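Local atomic coordinates of acetylxylan esterase (Geobacillus stearothermophilus, PDB entry 5BN1), a protein that removes acetyl groups from the xylose units of xylan and xylo-oligosaccharides, working as a serine esterase of the GDSL family in a donut-shaped homooctamer. Residues Ser5-Phe11 / Gly53-Lys59; Met1-Ser5 / Glu210-Glu214. The protein carries 1 engineered substitution. All coordinates share one frame; numbering follows the deposited sequence.

Overall arrangement
The chain starts in a loop, M1-S5, and runs straight into strand 8-13. Contact 1 (5-11 with 53-59) closes the first loop: the chain passes through helix 37-48 and returns as strand 55-58, an edge strand of the parallel sheet within this chain. Contact 2 (1-5 with 210-214) closes almost the whole chain, because it brings the N terminus to the end of helix 197-211. Contact 1 therefore falls within the much longer loop of contact 2. The two share S5 and also touch: I3 packs against I54 and L9. Together they tie the sheet edge, the N-terminal loop and the C-terminal helix into one side of the SGNH-hydrolase fold.

Contact 1 (Ser5-Phe11 / Gly53-Lys59); sequences SGEKLLF and GIRVVNK
Strands 8-11 and 55-58 run parallel, with axes 4.6 Å apart and an angle of 18° between them. E7 O accepts from R55 N, L9 N gives to R55 O, L9 O accepts from V57 N, F11 N gives to V57 O, and F11 O accepts from K59 N. The pairing starts before the strands. S5 OG accepts from G53 N at 2.8 Å, and G6 N reaches G53 O from above the carbonyl plane.

K8, L10, R55 and V57 share one face of the sheet. L10 CG lies 4.3 Å from V57 CB. The K8 chain passes V57 CG2 and bends at chi3 (-89°), which puts CE over one face of the R55 guanidinium, 3.4 Å from NH2 and offset toward its rim. R55 has two conformers, and this holds for one of them. Helix 66-78 lies on this face, with V77 against L10.

On the other face are L9, V56, F11 and N58. V56 CG1 meets the edge of the F11 ring, 3.6 Å from CE2, and lies in the ring plane. With chi1 at -70°, F11 CG sits beside its backbone N, and the ring edge also lies near V57 O. Helix 37-48 covers this face through V38 and V42, and F207 meets the F11 ring.

N58 OD1 accepts from G60 N, and its ND2 bonds to T17 O and L33 O; its side chain is about 10 Å from that of S15, the inferred nucleophile. Backbone bonds thus join the edge strand to its neighbour, with apolar packing on both faces. K8 NZ is held by Q80 O. In the same conformer, E27 and E105 of a neighbouring subunit probably neutralise R55.

Contact 2 (Met1-Ser5 / Glu210-Glu214); sequences MKIGS and EIGFE
The N-terminal loop runs past the end of helix 197-211, with CA atoms 4.7 Å apart at M1 and G212 and 5.0 Å at K2 and I211. One direct backbone hydrogen bond joins them: K2 N gives to I211 O at 2.7 Å, nearly straight at 172° but tilted from the carbonyl plane. Past the helix, G212 takes a positive phi in a Schellman motif. A water accepts from M1 N and donates to G212 O, making a second, indirect link.

The M1 chain bends at chi2 and chi3 (76° and -13°). This brings SD and CE up to G212 and F213. CE lies 3.4 Å from G212 O, and SD is 4.0 Å from F213 CB, with the two side chains side by side. The F213 ring meets Y49 edge-to-face.

I211 packs on both M1 and I3: its CD1 is 4.3 Å from M1 SD, and its CG2 is 4.2 Å from I3 CD1. K2 lays CB and CG against I211 O. The chain start is thus joined to the helix end by one direct bond, one water and a small apolar patch, away from the inferred catalytic residues.

Contact 1 (Ser5-Phe11 / Gly53-Lys59)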
loop_
_atom_site.group_PDB
_atom_site.type_symbol
_atom_site.label_atom_id
_atom_site.label_comp_id
_atom_site.label_asym_id
_atom_site.label_seq_id
_atom_site.Cartn_x
_atom_site.Cartn_y
_atom_site.Cartn_z
ATOM N N SER A 5 32.014 29.948 -4.629
ATOM C CA SER A 5 31.349 29.404 -5.753
ATOM C C SER A 5 32.065 28.318 -6.452
ATOM O O SER A 5 33.261 28.355 -6.605
ATOM C CB SER A 5 31.043 30.636 -6.689
ATOM O OG SER A 5 29.857 30.475 -7.340
ATOM N N GLY A 6 31.373 27.322 -6.918
ATOM C CA GLY A 6 31.950 26.243 -7.621
ATOM C C GLY A 6 32.492 25.171 -6.691
ATOM O O GLY A 6 32.883 24.102 -7.205
ATOM N N GLU A 7 32.363 25.425 -5.391
ATOM C CA GLU A 7 32.912 24.410 -4.398
ATOM C C GLU A 7 31.843 23.444 -3.940
ATOM O O GLU A 7 30.658 23.764 -4.056
ATOM C CB GLU A 7 33.435 25.010 -3.203
ATOM C CG GLU A 7 34.766 25.761 -3.433
ATOM C CD GLU A 7 35.170 26.660 -2.332
ATOM O OE1 GLU A 7 36.049 27.437 -2.742
ATOM O OE2 GLU A 7 34.696 26.897 -1.144
ATOM N N LYS A 8 32.263 22.215 -3.661
ATOM C CA LYS A 8 31.384 21.137 -3.245
ATOM C C LYS A 8 31.476 21.015 -1.727
ATOM O O LYS A 8 32.513 20.819 -1.125
ATOM C CB LYS A 8 31.702 19.827 -3.859
ATOM C CG LYS A 8 30.857 18.695 -3.371
ATOM C CD LYS A 8 31.266 17.323 -3.883
ATOM C CE LYS A 8 30.678 16.891 -5.130
ATOM N NZ LYS A 8 30.944 15.506 -5.536
ATOM N N LEU A 9 30.313 21.128 -1.053
ATOM C CA LEU A 9 30.185 21.052 0.392
ATOM C C LEU A 9 29.431 19.793 0.679
ATOM O O LEU A 9 28.309 19.595 0.175
ATOM C CB LEU A 9 29.429 22.260 0.929
ATOM C CG LEU A 9 28.830 22.183 2.352
ATOM C CD1 LEU A 9 29.906 21.917 3.408
ATOM C CD2 LEU A 9 28.189 23.505 2.639
ATOM N N LEU A 10 30.020 18.876 1.450
ATOM C CA LEU A 10 29.490 17.593 1.722
ATOM C C LEU A 10 29.235 17.534 3.196
ATOM O O LEU A 10 30.100 17.776 4.029
ATOM C CB LEU A 10 30.419 16.453 1.307
ATOM C CG LEU A 10 30.002 15.035 1.522
ATOM C CD1 LEU A 10 30.700 14.155 0.489
ATOM C CD2 LEU A 10 30.414 14.501 2.877
ATOM N N PHE A 11 27.995 17.140 3.604
ATOM C CA PHE A 11 27.591 16.975 5.002
ATOM C C PHE A 11 27.501 15.502 5.275
ATOM O O PHE A 11 26.990 14.684 4.514
ATOM C CB PHE A 11 26.202 17.598 5.242
ATOM C CG PHE A 11 26.155 19.080 5.197
ATOM C CD1 PHE A 11 26.221 19.781 6.342
ATOM C CD2 PHE A 11 25.866 19.746 3.971
ATOM C CE1 PHE A 11 26.134 21.165 6.377
ATOM C CE2 PHE A 11 25.733 21.114 3.996
ATOM C CZ PHE A 11 25.872 21.832 5.148
ATOM N N GLY A 53 27.528 29.768 -5.919
ATOM C CA GLY A 53 27.195 28.589 -6.625
ATOM C C GLY A 53 27.809 27.352 -6.027
ATOM O O GLY A 53 28.566 26.646 -6.655
ATOM N N ILE A 54 27.341 27.038 -4.838
ATOM C CA ILE A 54 27.863 25.854 -4.148
ATOM C C ILE A 54 27.099 24.624 -4.522
ATOM O O ILE A 54 25.868 24.717 -4.796
ATOM C CB ILE A 54 27.888 26.020 -2.635
ATOM C CG1 ILE A 54 26.545 26.351 -2.116
ATOM C CG2 ILE A 54 28.857 27.101 -2.243
ATOM C CD1 ILE A 54 26.522 26.060 -0.635
ATOM N N ARG A 55 27.807 23.503 -4.595
ATOM C CA ARG A 55 27.149 22.257 -4.817
ATOM C C ARG A 55 27.220 21.500 -3.484
ATOM O O ARG A 55 28.160 21.502 -2.822
ATOM C CB ARG A 55 27.780 21.406 -5.891
ATOM C CG ARG A 55 28.367 22.134 -7.081
ATOM C CD ARG A 55 29.127 21.007 -7.797
ATOM N NE ARG A 55 28.429 19.755 -7.374
ATOM C CZ ARG A 55 28.790 18.518 -7.686
ATOM N NH1 ARG A 55 29.893 18.302 -8.386
ATOM N NH2 ARG A 55 28.089 17.505 -7.250
ATOM N N VAL A 56 26.069 21.004 -3.069
ATOM C CA VAL A 56 25.893 20.367 -1.744
ATOM C C VAL A 56 25.430 18.965 -1.866
ATOM O O VAL A 56 24.552 18.607 -2.662
ATOM C CB VAL A 56 24.983 21.223 -0.844
ATOM C CG1 VAL A 56 24.802 20.570 0.543
ATOM C CG2 VAL A 56 25.479 22.614 -0.703
ATOM N N VAL A 57 26.060 18.054 -1.067
ATOM C CA VAL A 57 25.781 16.649 -1.013
ATOM C C VAL A 57 25.494 16.273 0.491
ATOM O O VAL A 57 26.175 16.777 1.366
ATOM C CB VAL A 57 26.998 15.804 -1.494
ATOM C CG1 VAL A 57 26.626 14.363 -1.588
ATOM C CG2 VAL A 57 27.516 16.306 -2.842
ATOM N N ASN A 58 24.453 15.463 0.705
ATOM C CA ASN A 58 24.110 14.983 2.020
ATOM C C ASN A 58 24.330 13.539 2.128
ATOM O O ASN A 58 23.710 12.672 1.506
ATOM C CB ASN A 58 22.629 15.319 2.307
ATOM C CG ASN A 58 22.250 15.003 3.754
ATOM O OD1 ASN A 58 22.940 14.272 4.462
ATOM N ND2 ASN A 58 21.066 15.489 4.171
ATOM N N LYS A 59 25.338 13.162 2.939
ATOM C CA LYS A 59 25.713 11.796 3.218
ATOM C C LYS A 59 25.364 11.296 4.611
ATOM O O LYS A 59 25.895 10.300 5.120
ATOM C CB LYS A 59 27.232 11.525 2.881
ATOM C CG LYS A 59 27.469 11.636 1.379
ATOM C CD LYS A 59 26.909 10.535 0.600
ATOM C CE LYS A 59 27.450 10.495 -0.849
ATOM N NZ LYS A 59 26.955 9.314 -1.596
#

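Contact 2 (Met1-Ser5 / Glu210-Glu214)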
loop_
_atom_site.group_PDB
_atom_site.type_symbol
_atom_site.label_atom_id
_atom_site.label_comp_id
_atom_site.label_asym_id
_atom_site.label_seq_id
_atom_site.Cartn_x
_atom_site.Cartn_y
_atom_site.Cartn_z
ATOM N N MET A 1 32.016 35.014 3.154
ATOM C CA MET A 1 31.663 33.581 3.263
ATOM C C MET A 1 33.006 32.832 3.278
ATOM O O MET A 1 33.992 33.169 2.551
ATOM C CB MET A 1 30.715 33.037 2.114
ATOM C CG MET A 1 29.742 31.874 2.546
ATOM S SD MET A 1 28.375 32.497 3.512
ATOM C CE MET A 1 28.803 34.099 3.933
ATOM N N LYS A 2 33.027 31.784 4.081
ATOM C CA LYS A 2 34.136 30.835 3.994
ATOM C C LYS A 2 34.112 29.965 2.798
ATOM O O LYS A 2 35.167 29.521 2.340
ATOM C CB LYS A 2 34.183 30.010 5.291
ATOM C CG LYS A 2 34.232 30.846 6.558
ATOM C CD LYS A 2 35.182 32.023 6.770
ATOM C CE LYS A 2 36.331 31.427 7.429
ATOM N NZ LYS A 2 36.741 30.515 6.348
ATOM N N ILE A 3 32.942 29.629 2.234
ATOM C CA ILE A 3 32.816 28.741 1.123
ATOM C C ILE A 3 32.636 29.568 -0.183
ATOM O O ILE A 3 32.108 30.635 -0.091
ATOM C CB ILE A 3 31.587 27.862 1.397
ATOM C CG1 ILE A 3 31.940 27.015 2.682
ATOM C CG2 ILE A 3 31.397 26.929 0.268
ATOM C CD1 ILE A 3 30.956 25.948 2.935
ATOM N N GLY A 4 33.160 29.083 -1.270
ATOM C CA GLY A 4 33.073 29.861 -2.531
ATOM C C GLY A 4 32.293 29.181 -3.549
ATOM O O GLY A 4 32.118 28.013 -3.560
ATOM N N SER A 5 32.014 29.948 -4.629
ATOM C CA SER A 5 31.349 29.404 -5.753
ATOM C C SER A 5 32.065 28.318 -6.452
ATOM O O SER A 5 33.261 28.355 -6.605
ATOM C CB SER A 5 31.043 30.636 -6.689
ATOM O OG SER A 5 29.857 30.475 -7.340
ATOM N N GLU A 210 29.020 30.177 11.362
ATOM C CA GLU A 210 30.443 29.780 11.324
ATOM C C GLU A 210 31.045 29.878 9.928
ATOM O O GLU A 210 32.294 30.145 9.814
ATOM C CB GLU A 210 30.598 28.374 11.868
ATOM C CG GLU A 210 32.044 27.865 11.906
ATOM C CD GLU A 210 32.949 28.598 12.892
ATOM O OE1 GLU A 210 32.518 29.525 13.664
ATOM O OE2 GLU A 210 34.182 28.132 12.891
ATOM N N ILE A 211 30.236 29.795 8.862
ATOM C CA ILE A 211 30.746 29.981 7.515
ATOM C C ILE A 211 30.653 31.432 7.015
ATOM O O ILE A 211 31.004 31.614 5.829
ATOM C CB ILE A 211 30.231 29.013 6.473
ATOM C CG1 ILE A 211 28.677 29.136 6.265
ATOM C CG2 ILE A 211 30.614 27.536 6.808
ATOM C CD1 ILE A 211 28.254 28.497 5.007
ATOM N N GLY A 212 30.164 32.336 7.817
ATOM C CA GLY A 212 30.202 33.796 7.684
ATOM C C GLY A 212 28.872 34.394 7.293
ATOM O O GLY A 212 28.835 35.596 6.937
ATOM N N PHE A 213 27.756 33.683 7.440
ATOM C CA PHE A 213 26.421 34.316 7.261
ATOM C C PHE A 213 25.735 34.294 8.626
ATOM O O PHE A 213 25.163 33.251 9.035
ATOM C CB PHE A 213 25.646 33.523 6.297
ATOM C CG PHE A 213 24.195 33.964 6.028
ATOM C CD1 PHE A 213 23.722 35.180 6.516
ATOM C CD2 PHE A 213 23.324 33.103 5.310
ATOM C CE1 PHE A 213 22.372 35.553 6.301
ATOM C CE2 PHE A 213 21.989 33.497 5.075
ATOM C CZ PHE A 213 21.556 34.696 5.606
ATOM N N GLU A 214 25.671 35.422 9.245
ATOM C CA GLU A 214 25.163 35.479 10.592
ATOM C C GLU A 214 23.744 36.058 10.551
ATOM O O GLU A 214 23.523 37.136 10.029
ATOM C CB GLU A 214 26.116 36.310 11.513
ATOM C CG GLU A 214 25.735 36.141 12.975
ATOM C CD GLU A 214 26.705 36.790 13.954
ATOM O OE1 GLU A 214 27.307 37.814 13.549
ATOM O OE2 GLU A 214 26.844 36.291 15.119
HETATM O O HOH W 1 30.675 36.816 5.384
#